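Local coordinates for lantibiotic dehydratase (Microbispora corallina, PDB 5EHK), which probably installs dehydroamino acids in the precursor peptide of the lantibiotic NAI-107 by a tRNA-dependent reaction, with glutamylation preceding elimination, at residues Val11-Pro17 / Leu783-Pro789; Asn499-Leu503 / Ser530-Thr536; Gly814-Leu820 / Gly873-Trp879; Asp930-Ala934 / Met1080-Leu1085. One frame throughout, in Å; residues are numbered along the deposited sequence.

Interaction 1. Residues Val11-Pro17 / Leu783-Pro789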
# COMPACT_ATOMS: atom_id res chain seq x y z
N VAL A 11 -7.31 18.50 -41.28
CA VAL A 11 -7.13 17.17 -41.86
C VAL A 11 -7.10 16.13 -40.76
O VAL A 11 -6.91 16.47 -39.59
CB VAL A 11 -5.83 17.05 -42.66
CG1 VAL A 11 -5.80 18.08 -43.76
CG2 VAL A 11 -4.62 17.20 -41.75
N PHE A 12 -7.31 14.88 -41.15
CA PHE A 12 -7.26 13.76 -40.23
C PHE A 12 -6.86 12.52 -40.98
O PHE A 12 -6.87 12.52 -42.20
CB PHE A 12 -8.61 13.57 -39.51
CG PHE A 12 -9.81 13.49 -40.41
CD1 PHE A 12 -10.01 12.38 -41.24
CD2 PHE A 12 -10.76 14.50 -40.41
CE1 PHE A 12 -11.11 12.30 -42.05
CE2 PHE A 12 -11.87 14.41 -41.22
CZ PHE A 12 -12.04 13.31 -42.04
N MET A 13 -6.44 11.48 -40.26
CA MET A 13 -6.02 10.24 -40.90
C MET A 13 -7.15 9.22 -40.81
O MET A 13 -7.99 9.31 -39.92
CB MET A 13 -4.73 9.68 -40.29
CG MET A 13 -4.08 8.58 -41.12
SD MET A 13 -2.69 7.71 -40.34
CE MET A 13 -3.54 6.71 -39.12
N VAL A 14 -7.16 8.27 -41.73
CA VAL A 14 -8.20 7.25 -41.77
C VAL A 14 -7.49 5.93 -41.81
O VAL A 14 -6.51 5.79 -42.53
CB VAL A 14 -9.06 7.37 -43.04
CG1 VAL A 14 -10.12 6.29 -43.05
CG2 VAL A 14 -9.69 8.75 -43.12
N ARG A 15 -7.94 4.99 -40.97
CA ARG A 15 -7.45 3.62 -41.02
C ARG A 15 -8.58 2.79 -41.56
O ARG A 15 -9.73 3.00 -41.19
CB ARG A 15 -7.11 3.08 -39.63
CG ARG A 15 -6.39 4.03 -38.68
CD ARG A 15 -6.12 3.30 -37.36
NE ARG A 15 -5.32 4.10 -36.44
CZ ARG A 15 -5.78 4.57 -35.29
NH1 ARG A 15 -7.04 4.32 -34.91
NH2 ARG A 15 -5.00 5.30 -34.51
N THR A 16 -8.27 1.85 -42.45
CA THR A 16 -9.33 1.03 -43.04
C THR A 16 -8.82 -0.28 -43.66
O THR A 16 -7.70 -0.33 -44.15
CB THR A 16 -10.10 1.87 -44.06
OG1 THR A 16 -11.39 2.18 -43.52
CG2 THR A 16 -10.24 1.17 -45.42
N PRO A 17 -9.65 -1.34 -43.63
CA PRO A 17 -9.22 -2.58 -44.29
C PRO A 17 -9.43 -2.55 -45.82
O PRO A 17 -10.23 -1.74 -46.30
CB PRO A 17 -10.12 -3.64 -43.65
CG PRO A 17 -11.36 -2.90 -43.27
CD PRO A 17 -10.94 -1.49 -42.94
N LEU A 783 -16.51 0.25 -40.22
CA LEU A 783 -15.34 -0.54 -40.54
C LEU A 783 -14.15 0.36 -40.75
O LEU A 783 -13.11 -0.07 -41.24
CB LEU A 783 -15.55 -1.28 -41.85
CG LEU A 783 -16.63 -2.34 -41.93
CD1 LEU A 783 -16.42 -3.14 -43.21
CD2 LEU A 783 -16.60 -3.21 -40.70
N ALA A 784 -14.31 1.63 -40.39
CA ALA A 784 -13.27 2.60 -40.65
C ALA A 784 -13.05 3.40 -39.40
O ALA A 784 -14.01 3.78 -38.72
CB ALA A 784 -13.69 3.50 -41.76
N GLU A 785 -11.78 3.64 -39.08
CA GLU A 785 -11.42 4.46 -37.93
C GLU A 785 -10.96 5.81 -38.43
O GLU A 785 -10.21 5.91 -39.41
CB GLU A 785 -10.32 3.78 -37.11
CG GLU A 785 -10.75 3.37 -35.71
CD GLU A 785 -9.88 2.25 -35.13
OE1 GLU A 785 -8.65 2.28 -35.36
OE2 GLU A 785 -10.44 1.32 -34.48
N ILE A 786 -11.41 6.86 -37.78
CA ILE A 786 -10.95 8.20 -38.09
C ILE A 786 -10.08 8.70 -36.94
O ILE A 786 -10.51 8.68 -35.79
CB ILE A 786 -12.15 9.14 -38.33
CG1 ILE A 786 -12.88 8.68 -39.59
CG2 ILE A 786 -11.70 10.55 -38.47
CD1 ILE A 786 -14.25 9.26 -39.74
N VAL A 787 -8.84 9.09 -37.23
CA VAL A 787 -7.99 9.66 -36.19
C VAL A 787 -7.94 11.17 -36.30
O VAL A 787 -7.31 11.73 -37.20
CB VAL A 787 -6.55 9.15 -36.28
CG1 VAL A 787 -5.78 9.60 -35.07
CG2 VAL A 787 -6.53 7.65 -36.37
N VAL A 788 -8.55 11.85 -35.35
CA VAL A 788 -8.63 13.29 -35.42
C VAL A 788 -7.88 13.96 -34.28
O VAL A 788 -8.25 13.81 -33.14
CB VAL A 788 -10.12 13.75 -35.50
CG1 VAL A 788 -11.05 12.70 -34.95
CG2 VAL A 788 -10.34 15.14 -34.86
N PRO A 789 -6.80 14.68 -34.61
CA PRO A 789 -6.04 15.47 -33.63
C PRO A 789 -6.82 16.70 -33.19
O PRO A 789 -7.66 17.17 -33.94
CB PRO A 789 -4.79 15.90 -34.41
CG PRO A 789 -4.70 14.89 -35.55
CD PRO A 789 -6.11 14.57 -35.91
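R15 lays one face of its guanidinium over the side chain of V787, CZ to CG2 3.3 Å, in an antiparallel strand pair in the large mixed N-terminal sheet. The strands of 11-17 and 785-789 run at 155° with axes 4.7 Å apart, illustrating how alternating side chains give a strand pair two different faces. M13 and V787 form a hydrogen-bonded pair (M13 N to V787 O 3.2 Å, V787 N to M13 O 2.8 Å), as do R15 and E785 (R15 N to E785 O 2.9 Å, E785 N to R15 O 3.0 Å). The face bearing these four residues carries a salt bridge, R15 NH1 to E785 OE1 2.6 Å. V14 and I786 point to the other face, where I786 CG2 lies over the F12 ring in a CH-pi contact, 4.0 Å from its centroid; F12 also meets F154 edge-to-face. Strands 147-155 and 500-508 flank the pair. Between the hydrogen-bonded pairs, V14 CA approaches E785 O at 3.4 Å, a CA-H...O contact.

Interaction 2. Residues Asn499-Leu503 / Ser530-Thr536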
# COMPACT_ATOMS: atom_id res chain seq x y z
N ASN A 499 -1.82 20.68 -24.21
CA ASN A 499 -1.47 21.20 -25.53
C ASN A 499 -2.21 20.50 -26.67
O ASN A 499 -2.79 21.16 -27.52
CB ASN A 499 0.03 21.11 -25.80
CG ASN A 499 0.86 21.76 -24.72
OD1 ASN A 499 0.52 22.83 -24.20
ND2 ASN A 499 1.99 21.13 -24.40
N SER A 500 -2.23 19.17 -26.67
CA SER A 500 -2.89 18.46 -27.76
C SER A 500 -3.33 17.02 -27.42
O SER A 500 -3.08 16.53 -26.34
CB SER A 500 -2.01 18.50 -29.02
OG SER A 500 -0.90 17.61 -28.97
N LEU A 501 -4.04 16.38 -28.34
CA LEU A 501 -4.50 15.01 -28.14
C LEU A 501 -4.98 14.39 -29.46
O LEU A 501 -5.05 15.09 -30.47
CB LEU A 501 -5.59 14.92 -27.06
CG LEU A 501 -6.93 15.59 -27.35
CD1 LEU A 501 -8.02 14.75 -26.72
CD2 LEU A 501 -6.96 17.04 -26.82
N GLU A 502 -5.26 13.09 -29.46
CA GLU A 502 -5.76 12.39 -30.63
C GLU A 502 -6.81 11.39 -30.20
O GLU A 502 -6.55 10.56 -29.35
CB GLU A 502 -4.62 11.66 -31.37
CG GLU A 502 -3.65 12.64 -32.06
CD GLU A 502 -2.46 11.97 -32.76
OE1 GLU A 502 -2.05 10.85 -32.36
OE2 GLU A 502 -1.94 12.60 -33.70
N LEU A 503 -8.01 11.49 -30.77
CA LEU A 503 -9.06 10.52 -30.54
C LEU A 503 -9.20 9.76 -31.84
O LEU A 503 -9.12 10.33 -32.92
CB LEU A 503 -10.38 11.21 -30.17
CG LEU A 503 -10.32 12.10 -28.92
CD1 LEU A 503 -11.58 12.93 -28.71
CD2 LEU A 503 -10.01 11.26 -27.67
N SER A 530 -3.76 9.37 -27.81
CA SER A 530 -2.43 9.94 -27.69
C SER A 530 -2.48 11.29 -26.98
O SER A 530 -3.56 11.86 -26.79
CB SER A 530 -1.81 10.06 -29.07
OG SER A 530 -1.85 11.39 -29.50
N HIS A 531 -1.33 11.81 -26.56
CA HIS A 531 -1.32 13.12 -25.96
C HIS A 531 -0.60 14.14 -26.83
O HIS A 531 -0.29 15.25 -26.40
CB HIS A 531 -0.72 13.05 -24.57
CG HIS A 531 -1.59 12.31 -23.61
ND1 HIS A 531 -2.84 12.77 -23.23
CD2 HIS A 531 -1.43 11.12 -22.98
CE1 HIS A 531 -3.40 11.91 -22.40
NE2 HIS A 531 -2.56 10.90 -22.23
N HIS A 532 -0.38 13.77 -28.10
CA HIS A 532 0.31 14.65 -29.05
C HIS A 532 -0.36 14.72 -30.42
O HIS A 532 -0.49 13.71 -31.11
CB HIS A 532 1.73 14.15 -29.25
CG HIS A 532 2.54 15.00 -30.17
ND1 HIS A 532 3.12 16.19 -29.76
CD2 HIS A 532 2.82 14.87 -31.48
CE1 HIS A 532 3.76 16.73 -30.78
NE2 HIS A 532 3.59 15.95 -31.84
N ALA A 533 -0.81 15.90 -30.81
CA ALA A 533 -1.35 16.08 -32.17
C ALA A 533 -0.32 15.70 -33.23
O ALA A 533 0.73 16.35 -33.32
CB ALA A 533 -1.80 17.50 -32.37
N GLY A 534 -0.56 14.64 -33.99
CA GLY A 534 0.42 14.22 -34.99
C GLY A 534 1.12 12.88 -34.71
O GLY A 534 1.75 12.29 -35.60
N ALA A 535 1.01 12.39 -33.47
CA ALA A 535 1.73 11.19 -33.08
C ALA A 535 1.28 9.98 -33.88
O ALA A 535 2.11 9.21 -34.36
CB ALA A 535 1.55 10.92 -31.59
N THR A 536 -0.04 9.82 -34.03
CA THR A 536 -0.57 8.66 -34.74
C THR A 536 -0.25 8.74 -36.24
O THR A 536 -0.01 7.73 -36.89
CB THR A 536 -2.10 8.51 -34.55
OG1 THR A 536 -2.39 8.37 -33.16
CG2 THR A 536 -2.62 7.27 -35.29
O HOH W 1 -3.44 15.36 -23.77
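A buried carboxylate, that of E502, gathers the donors of the irregular loop 530-536. E502 OE1 accepts from S530 OG at 2.9 Å, T536 OG1 at 2.6 Å and T536 N at 2.8 Å; E502 OE2 takes a very short bond from G534 N, 2.5 Å. S530 OG accepts from H532 N at 3.1 Å, an ST turn, and a type II turn follows from H532 to A535, closed by A535 N to H532 O at 3.1 Å. G534, with phi 112°, fills the third position of that turn, where a CB would jam against the preceding carbonyl. S500 OG receives A533 N at 2.5 Å, whereas in the single antiparallel bridge E502 N to S530 O and S530 N to E502 O, both 3.4 Å, are weak hydrogen bonds. Strand 500-508 thus carries the loop between strand 521-524 and helix 545-556, and presents it to strand 6-17, where T536 touches M13 and R15, and to P789 of strand 785-792, against which A533 packs.

Interaction 3. Residues Gly814-Leu820 / Gly873-Trp879; sequences GAGGPWL and GEREKLW
Glycine admits a large ring where the start of helix 875-895 packs on the loop leading into strand 819-824. G873, extended (phi and psi both -177°), donates its N to P818 O at 3.2 Å. E874 is the N-cap residue. R875 opens the helix with chi1 m and chi2 and chi3 t; its CG lies 3.0 Å from G817 O, and its CA makes a CA-H...O contact with the same oxygen at 3.4 Å. L878 turns its CB toward the loop, bringing CD2 to 3.2 Å from P818 O and CG to 4.1 Å from L820 CB. W879 (chi1 m, chi2 87°) slots between L820 CD1, 3.7 Å from the six-ring centroid in a CH-pi contact, and A815 O and G816 O over the opposite face. G817 (phi 128°, psi 75°) sets its CA 3.1 Å from W879 NE1, where a CB would clash. W879 also packs on L883 of the second subunit. With one hydrogen bond between the segments, close packing around the indole probably supplies much of the fit.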
# COMPACT_ATOMS: atom_id res chain seq x y z
N GLY A 814 32.35 11.74 5.96
CA GLY A 814 31.99 10.41 6.44
C GLY A 814 32.48 9.87 7.77
O GLY A 814 32.58 10.59 8.76
N ALA A 815 32.75 8.57 7.81
CA ALA A 815 33.19 7.93 9.04
C ALA A 815 34.62 8.36 9.48
O ALA A 815 35.06 8.05 10.59
CB ALA A 815 33.04 6.42 8.97
N GLY A 816 35.35 9.04 8.60
CA GLY A 816 36.56 9.75 9.01
C GLY A 816 36.37 10.58 10.28
O GLY A 816 36.77 10.17 11.38
N GLY A 817 35.75 11.76 10.15
CA GLY A 817 35.18 12.40 11.32
C GLY A 817 35.46 13.83 11.73
O GLY A 817 36.16 14.07 12.71
N PRO A 818 34.86 14.81 11.03
CA PRO A 818 34.69 16.07 11.76
C PRO A 818 33.43 15.95 12.64
O PRO A 818 33.40 16.39 13.79
CB PRO A 818 34.49 17.11 10.65
CG PRO A 818 33.90 16.34 9.51
CD PRO A 818 34.37 14.89 9.64
N TRP A 819 32.40 15.32 12.08
CA TRP A 819 31.16 15.06 12.78
C TRP A 819 31.01 13.59 13.22
O TRP A 819 31.26 12.66 12.45
CB TRP A 819 29.97 15.40 11.87
CG TRP A 819 30.16 16.58 10.94
CD1 TRP A 819 30.60 16.54 9.64
CD2 TRP A 819 29.84 17.95 11.21
NE1 TRP A 819 30.62 17.81 9.11
CE2 TRP A 819 30.15 18.69 10.04
CE3 TRP A 819 29.35 18.64 12.33
CZ2 TRP A 819 29.97 20.08 9.97
CZ3 TRP A 819 29.17 20.01 12.26
CH2 TRP A 819 29.48 20.72 11.09
N LEU A 820 30.58 13.40 14.47
CA LEU A 820 30.00 12.16 14.93
C LEU A 820 28.47 12.30 14.90
O LEU A 820 27.91 13.17 15.58
CB LEU A 820 30.46 11.94 16.36
CG LEU A 820 30.34 10.57 16.99
CD1 LEU A 820 30.89 9.51 16.04
CD2 LEU A 820 31.16 10.59 18.29
N GLY A 873 33.86 17.83 16.58
CA GLY A 873 35.13 17.86 17.26
C GLY A 873 36.28 17.37 16.42
O GLY A 873 36.13 17.05 15.23
N GLU A 874 37.44 17.33 17.04
CA GLU A 874 38.64 16.80 16.43
C GLU A 874 38.54 15.29 16.26
O GLU A 874 38.14 14.57 17.18
CB GLU A 874 39.84 17.19 17.28
CG GLU A 874 39.79 18.67 17.65
CD GLU A 874 41.11 19.21 18.18
OE1 GLU A 874 41.63 18.67 19.19
OE2 GLU A 874 41.61 20.20 17.58
N ARG A 875 38.86 14.82 15.05
CA ARG A 875 38.80 13.40 14.69
C ARG A 875 39.26 12.40 15.76
O ARG A 875 38.50 11.50 16.11
CB ARG A 875 39.54 13.16 13.37
CG ARG A 875 39.11 14.12 12.26
CD ARG A 875 39.82 13.88 10.94
NE ARG A 875 39.15 14.57 9.84
CZ ARG A 875 39.64 14.67 8.60
NH1 ARG A 875 40.82 14.13 8.32
NH2 ARG A 875 38.97 15.32 7.66
N GLU A 876 40.48 12.56 16.28
CA GLU A 876 41.03 11.56 17.21
C GLU A 876 40.23 11.47 18.50
O GLU A 876 39.83 10.39 18.93
CB GLU A 876 42.50 11.84 17.56
CG GLU A 876 43.50 11.67 16.41
CD GLU A 876 43.68 12.93 15.55
OE1 GLU A 876 42.87 13.89 15.67
OE2 GLU A 876 44.65 12.95 14.76
N LYS A 877 39.99 12.63 19.11
CA LYS A 877 39.24 12.71 20.36
C LYS A 877 37.83 12.13 20.17
O LYS A 877 37.33 11.39 21.02
CB LYS A 877 39.18 14.16 20.85
CG LYS A 877 40.49 14.72 21.38
CD LYS A 877 40.34 16.19 21.74
CE LYS A 877 41.53 16.72 22.51
NZ LYS A 877 41.30 18.15 22.84
N LEU A 878 37.22 12.46 19.03
CA LEU A 878 35.87 12.01 18.73
C LEU A 878 35.81 10.48 18.62
O LEU A 878 35.10 9.82 19.37
CB LEU A 878 35.37 12.67 17.43
CG LEU A 878 34.08 13.51 17.45
CD1 LEU A 878 34.02 14.56 18.56
CD2 LEU A 878 33.90 14.17 16.11
N TRP A 879 36.61 9.92 17.72
CA TRP A 879 36.48 8.50 17.40
C TRP A 879 37.24 7.53 18.29
O TRP A 879 36.88 6.36 18.36
CB TRP A 879 36.85 8.28 15.95
CG TRP A 879 35.92 8.98 15.07
CD1 TRP A 879 36.02 10.26 14.65
CD2 TRP A 879 34.72 8.45 14.51
NE1 TRP A 879 34.95 10.58 13.84
CE2 TRP A 879 34.13 9.48 13.74
CE3 TRP A 879 34.08 7.21 14.57
CZ2 TRP A 879 32.94 9.31 13.04
CZ3 TRP A 879 32.90 7.04 13.88
CH2 TRP A 879 32.34 8.08 13.12

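Interaction 4. Residues Asp930-Ala934 / Met1080-Leu1085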
# COMPACT_ATOMS: atom_id res chain seq x y z
N ASP A 930 19.45 25.77 21.26
CA ASP A 930 18.04 25.40 21.22
C ASP A 930 17.83 23.98 21.71
O ASP A 930 16.80 23.66 22.30
CB ASP A 930 17.46 25.51 19.83
CG ASP A 930 15.96 25.40 19.83
OD1 ASP A 930 15.28 26.41 20.17
OD2 ASP A 930 15.45 24.31 19.52
N SER A 931 18.82 23.13 21.45
CA SER A 931 18.80 21.76 21.93
C SER A 931 18.86 21.75 23.44
O SER A 931 18.15 20.98 24.09
CB SER A 931 19.94 20.93 21.33
OG SER A 931 19.60 20.48 20.03
N ALA A 932 19.73 22.57 24.00
CA ALA A 932 19.90 22.59 25.45
C ALA A 932 18.62 23.11 26.13
O ALA A 932 18.14 22.52 27.11
CB ALA A 932 21.11 23.42 25.84
N ALA A 933 18.06 24.19 25.56
CA ALA A 933 16.80 24.78 25.98
C ALA A 933 15.68 23.74 26.01
O ALA A 933 14.95 23.64 26.99
CB ALA A 933 16.42 25.93 25.06
N ALA A 934 15.54 22.97 24.93
CA ALA A 934 14.48 21.96 24.85
C ALA A 934 14.61 20.93 25.98
O ALA A 934 13.62 20.55 26.61
CB ALA A 934 14.47 21.29 23.47
N MET A 1080 12.50 23.91 13.52
CA MET A 1080 13.40 23.10 14.35
C MET A 1080 13.16 23.24 15.86
O MET A 1080 13.41 22.29 16.61
CB MET A 1080 14.87 23.33 13.99
CG MET A 1080 15.31 22.79 12.62
SD MET A 1080 15.28 20.98 12.41
CE MET A 1080 13.57 20.61 12.09
N THR A 1081 12.69 24.40 16.30
CA THR A 1081 12.38 24.56 17.71
C THR A 1081 11.19 23.68 18.03
O THR A 1081 11.16 23.03 19.07
CB THR A 1081 12.16 26.04 18.12
OG1 THR A 1081 13.43 26.60 18.51
CG2 THR A 1081 11.28 26.15 19.33
N CYS A 1082 10.26 23.58 17.10
CA CYS A 1082 9.12 22.70 17.29
C CYS A 1082 9.53 21.23 17.20
O CYS A 1082 9.06 20.39 17.99
CB CYS A 1082 8.03 23.01 16.27
SG CYS A 1082 7.26 24.61 16.50
N ASN A 1083 10.42 20.91 16.26
CA ASN A 1083 10.91 19.56 16.14
C ASN A 1083 11.54 19.15 17.46
O ASN A 1083 11.17 18.14 18.01
CB ASN A 1083 11.92 19.40 14.99
CG ASN A 1083 12.41 17.95 14.84
OD1 ASN A 1083 13.50 17.60 15.31
ND2 ASN A 1083 11.61 17.11 14.20
N ARG A 1084 12.42 19.96 18.02
CA ARG A 1084 13.09 19.50 19.21
C ARG A 1084 12.15 19.32 20.39
O ARG A 1084 12.37 18.46 21.23
CB ARG A 1084 14.23 20.44 19.60
CG ARG A 1084 15.50 20.16 18.88
CD ARG A 1084 16.56 21.13 19.32
NE ARG A 1084 16.67 22.25 18.40
CZ ARG A 1084 17.35 22.20 17.26
NH1 ARG A 1084 17.97 21.07 16.89
NH2 ARG A 1084 17.41 23.27 16.49
N LEU A 1085 11.11 20.13 20.43
CA LEU A 1085 10.22 20.16 21.58
C LEU A 1085 9.00 19.24 21.35
O LEU A 1085 8.69 18.40 22.20
CB LEU A 1085 9.79 21.61 21.86
CG LEU A 1085 10.06 22.39 23.16
CD1 LEU A 1085 10.94 21.69 24.15
CD2 LEU A 1085 10.61 23.74 22.81
O HOH W 2 13.29 23.46 20.77
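R1084, D930 and A934 bury most of the surface where helices 920-942 and 1068-1085 cross. The two short segments cross at -39° with axes 9.5 Å apart, in the helical part of the C-terminal region. D930 directs its CB toward the partner and, with chi1 t, divides its carboxylate: D930 OD2 forms a salt bridge with R1084 NE at 2.6 Å, and D930 OD1 accepts a very short bond from T1081 OG1, 2.5 Å. A water donates to both D930 OD2 (2.6 Å) and T1081 O (2.8 Å). R1084 folds alongside S931, whose OG is hydrogen-bonded to F856 N, and R1084 NH1 bonds F856 O on strand 853-861, so the arginine joins helix to sheet. One turn after D930, A934 offers only a methyl, A934 CB to L1085 CD1 3.6 Å, letting the backbones approach to 5.7 Å between the CA atoms of A934 and L1085. D930 OD1 also pairs with R1046, so two arginines share one buried carboxylate and its negative charge is well compensated.

Taken together, the four contacts illustrate how a long chain builds separate units. Interactions 1 and 2, centres 13 Å apart, touch each other and both reach one sheet, in which strands 785-792 and 500-508 are neighbours and V788 N probably bonds L503 O; interaction 2 falls within the span of chain that 11-17 and 783-789 bring together, so the sheet unites distant sequence. Interactions 3 and 4 follow in series, 24 Å apart between centres, and belong to the C-terminal region, where interaction 3 reaches the second subunit. About 38 Å separates the nearest atoms of interactions 2 and 4. Such spacing is consistent with the division, known from related dehydratases, into an N-terminal glutamylation part and a C-terminal elimination part.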